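Local structure of putative polysaccharide biosynthesis protein with aminopeptidase-like domain (Clostridium acetobutylicum, 3K9T) at residues A[60-65]-A[231-236]; A[77-82]-A[153-158]; A[176-181]-A[215-220]. The protein binds one zinc ion per subunit and may act in the biosynthesis of modified polysaccharides, with no peptidase activity expected despite its aminopeptidase-like fold. One frame throughout, in Å; residues are numbered along the deposited sequence.

From the N terminus, the chain first reaches residues 60-65, a tight turn at the start of the insert. Interaction 1 packs this turn on helix 229-237 of the aminopeptidase-like part and closes the longest loop of the three. Interactions 2 and 3 both fall within that loop, one after the other. Interaction 2 closes first, pairing strands 70-79 and 153-163 inside the insert. Interaction 3 follows, joining the loop before strand 181-187 to the start of strand 219-225 in the main sheet. Interactions 1 and 3 are neighbours, their nearest atoms about 5 Å apart. Interaction 2 lies apart, its centre 56 Å from that of interaction 3.

Interaction 1: A[60-65]-A[231-236]; sequences TKVFDW and SITWLS
Val62, Phe63 and Trp65 rest on one side of helix 229-237, against Ile232, Thr233, Leu235 and Ser236. The first three belong to a type II' beta turn, Val62 to Trp65, closed by two backbone hydrogen bonds between its end residues.

Two CH-pi contacts involve the rings. Ile232 CD1 lies over one face of the Trp65 indole, 3.3 Å from the centroid of the five-membered ring and displaced toward the rim. The two side chains meet at about a right angle. Ser236 CB sits over the centre of the Phe63 ring, 4.0 Å from its centroid. Leu235 CB comes to the edge of the same ring, 3.9 Å from Phe63 CE2.

Apolar contacts fill in between. Ile232 CG2 packs against Val62 CG2 and Phe63 CD2, the latter at 4.0 Å.

Two hydroxyl oxygens lie against the Val62 methyls. Val62 CG1 is 3.1 Å from Ser236 OG, and Val62 CG2 is 3.7 Å from Thr233 OG1.

The polar side chains find their partners outside the facing segment. Ser236 OG stands between its backbone N and carbonyl carbon (chi1 77°), turned back to Thr233 O at 2.8 Å. Thr233 OG1 bonds to Ile229 O. Trp65 NE1 donates to Glu367 O of the second subunit, whose Lys372 and Arg373 form salt bridges with Asp64.

No hydrogen bond crosses between the segments. The insert therefore meets this helix through nonpolar and ring contacts, while Asp64 and Trp65 NE1 reach the second subunit.

Interaction 2: A[77-82]-A[153-158]; sequences YVRNSK and DYEVVI
Tyr77 and Arg79 pair with Val157 and Glu155 as antiparallel hydrogen-bonded pairs in the insert's four-stranded sheet. Each pair makes two backbone bonds, such as Tyr77 N to Val157 O at 2.7 Å and Arg79 N to Glu155 O at 2.7 Å. Val78 and Val156 form the non-hydrogen-bonded pair between them.

On the face bearing Tyr77, the side chains of Arg79 and Glu155 lie side by side. Arg79 NH1 donates to Glu155 OE1 at 2.6 Å in a salt bridge. The oxygen is met on its syn side, close to the guanidinium plane, although the two flat groups are turned 34° apart. Tyr77 CG stands between backbone N and carbonyl carbon (chi1 51°), which sets the ring beside Val157. Val157 CB covers one ring face, 3.8 Å from the Tyr77 centroid, with Val157 CG2 3.5 Å from Tyr77 CE1. Tyr77 CE1 in turn lies 3.3 Å above the plane of the Arg79 guanidinium, offset toward its rim.

On the face of Val78 and Val156, Val78 CG1 touches Tyr154 CD1 at 3.7 Å. Asn80 CB meets Tyr154 CE1 at 3.6 Å.

Further out, Lys85 makes a cation-pi contact with Tyr77. Phe139 packs on Val78 and Val156, and Cys150 O takes the bond from Tyr154 OH.

One face thus combines an ion pair with aromatic contacts, while Val78 and Val156 give the other an apolar character. Arg79 would probably stabilise the Glu155 carboxylate. Lys85, with the Arg79 guanidinium against CE1, may polarise the Tyr77 ring.

Interaction 3: A[176-181]-A[215-220]; sequences GELEEE and KTKYSY
Ser219 OG joins two backbone groups of the facing loop. Anti to its own carbonyl carbon (chi1 -72°), it is placed to accept from Gly176 N at 2.9 Å, almost straight at 177°, and to donate to Leu178 O at 2.8 Å. Tyr173 OH is a third partner. The site lies at the start of parallel strands 181-187 and 219-225, neighbours in the mixed sheet of the aminopeptidase-like fold. Helix 194-211 connects these strands in a beta-alpha-beta crossover.

Backbone bonds continue the join on both sides of the serine. Leu178 N donates to Lys217 O at 2.8 Å, and Glu177 N to Thr216 O. Ser219 N donates to Glu180 O at 3.0 Å, next to the parallel bridge of Glu181 with Ser219. Gly176 fits closely here, its CA 3.3 Å from Tyr218 O.

The side chains add less. Those of Leu178 and Lys217 lie side by side, Leu178 CD1 near Lys217 CG. The backbone O of Glu180 lies at the edge of the Tyr218 ring, in its plane, and Glu180 CB also meets Tyr218 CD1. The Glu181 carboxylate pairs with Arg221. The carboxylate of Glu354, in helix 336-355, accepts hydrogen bonds from the backbone N of Lys217 and of Tyr218.

At the outer end, Glu177 and Lys215 cross as a salt bridge. Its hydrogen bond is weak, with Lys215 NZ 3.1 Å from Glu177 OE2. A water lies between Glu177 OE2 and Thr216 O, 2.9 Å from the latter.

Interaction 1: A[60-65]-A[231-236]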
loop_
_atom_site.group_PDB
_atom_site.type_symbol
_atom_site.label_atom_id
_atom_site.label_comp_id
_atom_site.label_asym_id
_atom_site.label_seq_id
_atom_site.Cartn_x
_atom_site.Cartn_y
_atom_site.Cartn_z
ATOM N N THR A 60 -18.092 6.112 -44.735
ATOM C CA THR A 60 -18.990 6.002 -43.592
ATOM C C THR A 60 -18.300 6.618 -42.382
ATOM O O THR A 60 -17.118 6.323 -42.113
ATOM C CB THR A 60 -19.329 4.511 -43.266
ATOM O OG1 THR A 60 -19.944 3.915 -44.401
ATOM C CG2 THR A 60 -20.264 4.351 -42.015
ATOM N N LYS A 61 -19.046 7.476 -41.687
ATOM C CA LYS A 61 -18.558 8.147 -40.504
ATOM C C LYS A 61 -18.738 7.216 -39.316
ATOM O O LYS A 61 -19.854 6.824 -38.981
ATOM C CB LYS A 61 -19.265 9.509 -40.280
ATOM C CG LYS A 61 -18.428 10.771 -40.681
ATOM C CD LYS A 61 -17.359 11.128 -39.563
ATOM N N VAL A 62 -17.620 6.854 -38.691
ATOM C CA VAL A 62 -17.632 5.983 -37.531
ATOM C C VAL A 62 -17.029 6.776 -36.366
ATOM O O VAL A 62 -15.811 6.911 -36.230
ATOM C CB VAL A 62 -16.967 4.617 -37.868
ATOM C CG1 VAL A 62 -17.951 3.822 -38.769
ATOM C CG2 VAL A 62 -15.504 4.791 -38.527
ATOM N N PHE A 63 -17.928 7.318 -35.546
ATOM C CA PHE A 63 -17.587 8.360 -34.582
ATOM C C PHE A 63 -16.755 9.424 -35.336
ATOM O O PHE A 63 -17.162 9.867 -36.401
ATOM C CB PHE A 63 -16.878 7.801 -33.323
ATOM C CG PHE A 63 -17.714 6.821 -32.533
ATOM C CD1 PHE A 63 -19.034 7.113 -32.182
ATOM C CD2 PHE A 63 -17.190 5.607 -32.136
ATOM C CE1 PHE A 63 -19.793 6.199 -31.442
ATOM C CE2 PHE A 63 -17.951 4.704 -31.396
ATOM C CZ PHE A 63 -19.244 4.997 -31.060
ATOM N N ASP A 64 -15.578 9.778 -34.826
ATOM C CA ASP A 64 -14.765 10.845 -35.417
ATOM C C ASP A 64 -14.035 10.392 -36.652
ATOM O O ASP A 64 -13.463 11.204 -37.365
ATOM C CB ASP A 64 -13.722 11.384 -34.417
ATOM C CG ASP A 64 -13.153 12.717 -34.840
ATOM O OD1 ASP A 64 -13.951 13.602 -35.216
ATOM O OD2 ASP A 64 -11.910 12.879 -34.816
ATOM N N TRP A 65 -14.061 9.095 -36.921
ATOM C CA TRP A 65 -13.315 8.567 -38.057
ATOM C C TRP A 65 -14.178 8.388 -39.286
ATOM O O TRP A 65 -15.396 8.375 -39.209
ATOM C CB TRP A 65 -12.654 7.239 -37.683
ATOM C CG TRP A 65 -11.603 7.374 -36.671
ATOM C CD1 TRP A 65 -11.747 7.817 -35.386
ATOM C CD2 TRP A 65 -10.214 7.052 -36.835
ATOM N NE1 TRP A 65 -10.531 7.781 -34.738
ATOM C CE2 TRP A 65 -9.576 7.313 -35.603
ATOM C CE3 TRP A 65 -9.458 6.538 -37.890
ATOM C CZ2 TRP A 65 -8.224 7.092 -35.405
ATOM C CZ3 TRP A 65 -8.088 6.324 -37.694
ATOM C CH2 TRP A 65 -7.497 6.605 -36.461
ATOM N N SER A 231 -12.134 -1.615 -34.795
ATOM C CA SER A 231 -12.788 -1.512 -33.476
ATOM C C SER A 231 -13.679 -0.279 -33.351
ATOM O O SER A 231 -14.778 -0.355 -32.783
ATOM C CB SER A 231 -11.771 -1.576 -32.335
ATOM O OG SER A 231 -10.831 -0.529 -32.377
ATOM N N ILE A 232 -13.229 0.849 -33.900
ATOM C CA ILE A 232 -14.052 2.086 -33.908
ATOM C C ILE A 232 -15.322 1.833 -34.730
ATOM O O ILE A 232 -16.418 2.112 -34.273
ATOM C CB ILE A 232 -13.268 3.317 -34.444
ATOM C CG1 ILE A 232 -12.060 3.613 -33.539
ATOM C CG2 ILE A 232 -14.183 4.570 -34.500
ATOM C CD1 ILE A 232 -11.106 4.683 -34.082
ATOM N N THR A 233 -15.170 1.243 -35.918
ATOM C CA THR A 233 -16.322 0.877 -36.731
ATOM C C THR A 233 -17.297 -0.041 -36.000
ATOM O O THR A 233 -18.519 0.179 -36.040
ATOM C CB THR A 233 -15.891 0.216 -38.031
ATOM O OG1 THR A 233 -15.055 1.136 -38.751
ATOM C CG2 THR A 233 -17.126 -0.194 -38.889
ATOM N N TRP A 234 -16.765 -1.049 -35.318
ATOM C CA TRP A 234 -17.616 -1.977 -34.621
ATOM C C TRP A 234 -18.362 -1.288 -33.492
ATOM O O TRP A 234 -19.572 -1.466 -33.353
ATOM C CB TRP A 234 -16.836 -3.170 -34.091
ATOM C CG TRP A 234 -17.735 -4.158 -33.456
ATOM C CD1 TRP A 234 -18.457 -5.154 -34.082
ATOM C CD2 TRP A 234 -18.063 -4.226 -32.085
ATOM N NE1 TRP A 234 -19.203 -5.846 -33.164
ATOM C CE2 TRP A 234 -18.998 -5.288 -31.929
ATOM C CE3 TRP A 234 -17.688 -3.478 -30.966
ATOM C CZ2 TRP A 234 -19.538 -5.633 -30.692
ATOM C CZ3 TRP A 234 -18.223 -3.824 -29.728
ATOM C CH2 TRP A 234 -19.137 -4.897 -29.606
ATOM N N LEU A 235 -17.638 -0.505 -32.686
ATOM C CA LEU A 235 -18.255 0.231 -31.570
ATOM C C LEU A 235 -19.347 1.178 -32.105
ATOM O O LEU A 235 -20.413 1.308 -31.506
ATOM C CB LEU A 235 -17.198 0.983 -30.731
ATOM C CG LEU A 235 -16.326 0.108 -29.837
ATOM C CD1 LEU A 235 -15.111 0.832 -29.256
ATOM C CD2 LEU A 235 -17.180 -0.491 -28.724
ATOM N N SER A 236 -19.102 1.792 -33.259
ATOM C CA SER A 236 -20.059 2.764 -33.803
ATOM C C SER A 236 -21.329 2.050 -34.254
ATOM O O SER A 236 -22.374 2.652 -34.354
ATOM C CB SER A 236 -19.459 3.598 -34.969
ATOM O OG SER A 236 -19.394 2.874 -36.197
#

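Interaction 2: A[77-82]-A[153-158]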
loop_
_atom_site.group_PDB
_atom_site.type_symbol
_atom_site.label_atom_id
_atom_site.label_comp_id
_atom_site.label_asym_id
_atom_site.label_seq_id
_atom_site.Cartn_x
_atom_site.Cartn_y
_atom_site.Cartn_z
ATOM N N TYR A 77 6.954 -4.688 -58.102
ATOM C CA TYR A 77 8.369 -5.026 -58.306
ATOM C C TYR A 77 9.208 -3.842 -58.778
ATOM O O TYR A 77 8.674 -2.879 -59.344
ATOM C CB TYR A 77 8.544 -6.206 -59.289
ATOM C CG TYR A 77 7.802 -6.081 -60.616
ATOM C CD1 TYR A 77 8.388 -5.475 -61.730
ATOM C CD2 TYR A 77 6.522 -6.618 -60.764
ATOM C CE1 TYR A 77 7.693 -5.378 -62.946
ATOM C CE2 TYR A 77 5.840 -6.536 -61.957
ATOM C CZ TYR A 77 6.424 -5.917 -63.048
ATOM O OH TYR A 77 5.705 -5.861 -64.226
ATOM N N VAL A 78 10.509 -3.919 -58.471
ATOM C CA VAL A 78 11.533 -3.042 -59.013
ATOM C C VAL A 78 12.398 -3.973 -59.869
ATOM O O VAL A 78 12.940 -4.968 -59.385
ATOM C CB VAL A 78 12.409 -2.380 -57.932
ATOM C CG1 VAL A 78 13.577 -1.632 -58.587
ATOM C CG2 VAL A 78 11.572 -1.449 -57.022
ATOM N N ARG A 79 12.509 -3.661 -61.150
ATOM C CA ARG A 79 13.230 -4.523 -62.081
ATOM C C ARG A 79 14.403 -3.763 -62.685
ATOM O O ARG A 79 14.266 -2.590 -63.000
ATOM C CB ARG A 79 12.271 -4.935 -63.172
ATOM C CG ARG A 79 12.751 -6.042 -64.038
ATOM C CD ARG A 79 11.805 -6.178 -65.212
ATOM N NE ARG A 79 10.871 -7.294 -65.081
ATOM C CZ ARG A 79 9.595 -7.273 -65.466
ATOM N NH1 ARG A 79 9.033 -6.157 -65.941
ATOM N NH2 ARG A 79 8.848 -8.366 -65.316
ATOM N N ASN A 80 15.555 -4.414 -62.834
ATOM C CA ASN A 80 16.721 -3.746 -63.436
ATOM C C ASN A 80 16.745 -3.952 -64.967
ATOM O O ASN A 80 15.927 -4.705 -65.508
ATOM C CB ASN A 80 18.034 -4.177 -62.753
ATOM C CG ASN A 80 18.417 -5.625 -63.046
ATOM O OD1 ASN A 80 17.943 -6.231 -64.014
ATOM N ND2 ASN A 80 19.282 -6.186 -62.201
ATOM N N SER A 81 17.676 -3.280 -65.654
ATOM C CA SER A 81 17.778 -3.333 -67.141
ATOM C C SER A 81 18.089 -4.728 -67.643
ATOM O O SER A 81 17.693 -5.090 -68.743
ATOM C CB SER A 81 18.872 -2.411 -67.667
ATOM O OG SER A 81 19.225 -1.440 -66.715
ATOM N N LYS A 82 18.815 -5.494 -66.833
ATOM C CA LYS A 82 19.118 -6.882 -67.127
ATOM C C LYS A 82 17.833 -7.728 -67.005
ATOM O O LYS A 82 17.862 -8.924 -67.264
ATOM C CB LYS A 82 20.213 -7.417 -66.173
ATOM C CG LYS A 82 21.451 -6.507 -65.980
ATOM N N ASP A 153 18.772 2.107 -64.632
ATOM C CA ASP A 153 17.392 2.479 -64.924
ATOM C C ASP A 153 16.569 1.284 -64.503
ATOM O O ASP A 153 16.773 0.152 -64.970
ATOM C CB ASP A 153 17.143 2.823 -66.402
ATOM C CG ASP A 153 17.539 4.253 -66.747
ATOM O OD1 ASP A 153 17.067 5.205 -66.070
ATOM O OD2 ASP A 153 18.323 4.418 -67.706
ATOM N N TYR A 154 15.657 1.551 -63.580
ATOM C CA TYR A 154 14.834 0.521 -63.006
ATOM C C TYR A 154 13.394 0.719 -63.434
ATOM O O TYR A 154 12.916 1.839 -63.456
ATOM C CB TYR A 154 14.935 0.572 -61.475
ATOM C CG TYR A 154 16.268 0.128 -60.906
ATOM C CD1 TYR A 154 16.563 -1.228 -60.761
ATOM C CD2 TYR A 154 17.225 1.060 -60.495
ATOM C CE1 TYR A 154 17.776 -1.651 -60.239
ATOM C CE2 TYR A 154 18.446 0.647 -59.957
ATOM C CZ TYR A 154 18.718 -0.719 -59.831
ATOM O OH TYR A 154 19.923 -1.161 -59.309
ATOM N N GLU A 155 12.728 -0.371 -63.805
ATOM C CA GLU A 155 11.283 -0.373 -63.989
ATOM C C GLU A 155 10.676 -0.553 -62.589
ATOM O O GLU A 155 11.039 -1.484 -61.857
ATOM C CB GLU A 155 10.835 -1.522 -64.897
ATOM C CG GLU A 155 9.431 -1.335 -65.486
ATOM C CD GLU A 155 8.874 -2.588 -66.156
ATOM O OE1 GLU A 155 9.537 -3.642 -66.141
ATOM O OE2 GLU A 155 7.748 -2.524 -66.682
ATOM N N VAL A 156 9.780 0.358 -62.226
ATOM C CA VAL A 156 9.141 0.367 -60.927
ATOM C C VAL A 156 7.649 0.199 -61.123
ATOM O O VAL A 156 6.987 1.070 -61.689
ATOM C CB VAL A 156 9.412 1.681 -60.201
ATOM C CG1 VAL A 156 8.749 1.680 -58.804
ATOM C CG2 VAL A 156 10.926 1.920 -60.115
ATOM N N VAL A 157 7.133 -0.928 -60.643
ATOM C CA VAL A 157 5.738 -1.276 -60.791
ATOM C C VAL A 157 5.103 -1.612 -59.439
ATOM O O VAL A 157 5.591 -2.482 -58.717
ATOM C CB VAL A 157 5.577 -2.527 -61.705
ATOM C CG1 VAL A 157 4.129 -2.966 -61.746
ATOM C CG2 VAL A 157 6.092 -2.254 -63.095
ATOM N N ILE A 158 4.052 -0.877 -59.092
ATOM C CA ILE A 158 3.143 -1.257 -58.019
ATOM C C ILE A 158 1.751 -1.293 -58.663
ATOM O O ILE A 158 1.157 -0.243 -58.924
ATOM C CB ILE A 158 3.113 -0.273 -56.821
ATOM C CG1 ILE A 158 4.479 -0.169 -56.141
ATOM C CG2 ILE A 158 2.070 -0.725 -55.812
ATOM C CD1 ILE A 158 4.571 0.983 -55.088
#

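Interaction 3: A[176-181]-A[215-220]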
loop_
_atom_site.group_PDB
_atom_site.type_symbol
_atom_site.label_atom_id
_atom_site.label_comp_id
_atom_site.label_asym_id
_atom_site.label_seq_id
_atom_site.Cartn_x
_atom_site.Cartn_y
_atom_site.Cartn_z
ATOM N N GLY A 176 -24.883 -17.431 -24.249
ATOM C CA GLY A 176 -24.808 -18.187 -23.004
ATOM C C GLY A 176 -26.131 -18.153 -22.261
ATOM O O GLY A 176 -27.125 -17.665 -22.786
ATOM N N GLU A 177 -26.152 -18.681 -21.044
ATOM C CA GLU A 177 -27.351 -18.608 -20.222
ATOM C C GLU A 177 -27.705 -17.171 -20.019
ATOM O O GLU A 177 -28.875 -16.852 -19.995
ATOM C CB GLU A 177 -27.172 -19.263 -18.837
ATOM C CG GLU A 177 -26.948 -20.776 -18.873
ATOM C CD GLU A 177 -27.963 -21.497 -19.766
ATOM O OE1 GLU A 177 -29.174 -21.501 -19.405
ATOM O OE2 GLU A 177 -27.551 -22.051 -20.828
ATOM N N LEU A 178 -26.685 -16.315 -19.887
ATOM C CA LEU A 178 -26.853 -14.898 -19.654
ATOM C C LEU A 178 -26.411 -14.055 -20.818
ATOM O O LEU A 178 -25.520 -14.447 -21.556
ATOM C CB LEU A 178 -26.018 -14.487 -18.449
ATOM C CG LEU A 178 -26.289 -15.155 -17.099
ATOM C CD1 LEU A 178 -25.420 -14.439 -16.107
ATOM C CD2 LEU A 178 -27.792 -15.104 -16.642
ATOM N N GLU A 179 -27.017 -12.877 -20.947
ATOM C CA GLU A 179 -26.634 -11.880 -21.939
ATOM C C GLU A 179 -25.327 -11.182 -21.602
ATOM O O GLU A 179 -24.731 -10.535 -22.466
ATOM C CB GLU A 179 -27.691 -10.779 -22.051
ATOM C CG GLU A 179 -28.966 -11.200 -22.760
ATOM C CD GLU A 179 -29.979 -10.051 -22.963
ATOM O OE1 GLU A 179 -29.585 -8.966 -23.478
ATOM O OE2 GLU A 179 -31.179 -10.272 -22.631
ATOM N N GLU A 180 -24.893 -11.251 -20.349
ATOM C CA GLU A 180 -23.632 -10.623 -19.998
ATOM C C GLU A 180 -22.578 -11.281 -20.841
ATOM O O GLU A 180 -22.591 -12.493 -21.051
ATOM C CB GLU A 180 -23.334 -10.756 -18.533
ATOM C CG GLU A 180 -24.144 -9.805 -17.714
ATOM C CD GLU A 180 -24.364 -10.318 -16.327
ATOM O OE1 GLU A 180 -23.375 -10.361 -15.544
ATOM O OE2 GLU A 180 -25.536 -10.680 -16.050
ATOM N N GLU A 181 -21.665 -10.466 -21.322
ATOM C CA GLU A 181 -20.865 -10.847 -22.429
ATOM C C GLU A 181 -19.389 -10.666 -22.140
ATOM O O GLU A 181 -18.984 -9.683 -21.501
ATOM C CB GLU A 181 -21.289 -9.942 -23.575
ATOM C CG GLU A 181 -20.861 -10.365 -24.910
ATOM C CD GLU A 181 -21.408 -9.452 -25.982
ATOM O OE1 GLU A 181 -22.649 -9.325 -26.109
ATOM O OE2 GLU A 181 -20.584 -8.888 -26.727
ATOM N N LYS A 215 -21.465 -25.531 -22.856
ATOM C CA LYS A 215 -22.633 -24.803 -22.386
ATOM C C LYS A 215 -22.108 -23.732 -21.415
ATOM O O LYS A 215 -21.735 -24.048 -20.303
ATOM C CB LYS A 215 -23.575 -25.781 -21.682
ATOM C CG LYS A 215 -24.880 -25.154 -21.118
ATOM C CD LYS A 215 -25.740 -26.210 -20.364
ATOM C CE LYS A 215 -26.831 -25.575 -19.473
ATOM N NZ LYS A 215 -27.974 -25.033 -20.258
ATOM N N THR A 216 -22.063 -22.472 -21.841
ATOM C CA THR A 216 -21.475 -21.399 -21.022
ATOM C C THR A 216 -22.515 -20.544 -20.321
ATOM O O THR A 216 -23.631 -20.422 -20.800
ATOM C CB THR A 216 -20.564 -20.455 -21.872
ATOM O OG1 THR A 216 -21.349 -19.788 -22.879
ATOM C CG2 THR A 216 -19.451 -21.238 -22.524
ATOM N N LYS A 217 -22.127 -19.977 -19.172
ATOM C CA LYS A 217 -22.976 -19.061 -18.385
ATOM C C LYS A 217 -23.015 -17.731 -19.111
ATOM O O LYS A 217 -24.080 -17.146 -19.341
ATOM C CB LYS A 217 -22.402 -18.870 -16.960
ATOM C CG LYS A 217 -23.087 -17.819 -16.022
ATOM C CD LYS A 217 -22.354 -17.766 -14.630
ATOM C CE LYS A 217 -22.454 -16.394 -13.903
ATOM N NZ LYS A 217 -22.217 -16.462 -12.410
ATOM N N TYR A 218 -21.833 -17.265 -19.465
ATOM C CA TYR A 218 -21.715 -16.027 -20.191
ATOM C C TYR A 218 -21.829 -16.209 -21.714
ATOM O O TYR A 218 -21.666 -17.310 -22.249
ATOM C CB TYR A 218 -20.403 -15.328 -19.862
ATOM C CG TYR A 218 -20.307 -14.819 -18.452
ATOM C CD1 TYR A 218 -20.966 -13.667 -18.064
ATOM C CD2 TYR A 218 -19.531 -15.473 -17.513
ATOM C CE1 TYR A 218 -20.864 -13.189 -16.769
ATOM C CE2 TYR A 218 -19.432 -15.009 -16.232
ATOM C CZ TYR A 218 -20.084 -13.863 -15.862
ATOM O OH TYR A 218 -19.940 -13.410 -14.581
ATOM N N SER A 219 -22.170 -15.103 -22.366
ATOM C CA SER A 219 -22.178 -14.998 -23.800
ATOM C C SER A 219 -20.790 -14.539 -24.166
ATOM O O SER A 219 -20.135 -13.880 -23.367
ATOM C CB SER A 219 -23.223 -14.002 -24.285
ATOM O OG SER A 219 -24.528 -14.535 -24.123
ATOM N N TYR A 220 -20.336 -14.945 -25.351
ATOM C CA TYR A 220 -19.012 -14.639 -25.825
ATOM C C TYR A 220 -19.081 -14.087 -27.235
ATOM O O TYR A 220 -19.767 -14.645 -28.070
ATOM C CB TYR A 220 -18.138 -15.900 -25.779
ATOM C CG TYR A 220 -17.790 -16.307 -24.388
ATOM C CD1 TYR A 220 -18.718 -17.002 -23.605
ATOM C CD2 TYR A 220 -16.532 -15.996 -23.836
ATOM C CE1 TYR A 220 -18.414 -17.373 -22.314
ATOM C CE2 TYR A 220 -16.204 -16.372 -22.527
ATOM C CZ TYR A 220 -17.170 -17.042 -21.763
ATOM O OH TYR A 220 -16.898 -17.428 -20.473
HETATM O O HOH W 1 -25.364 -21.799 -22.606
#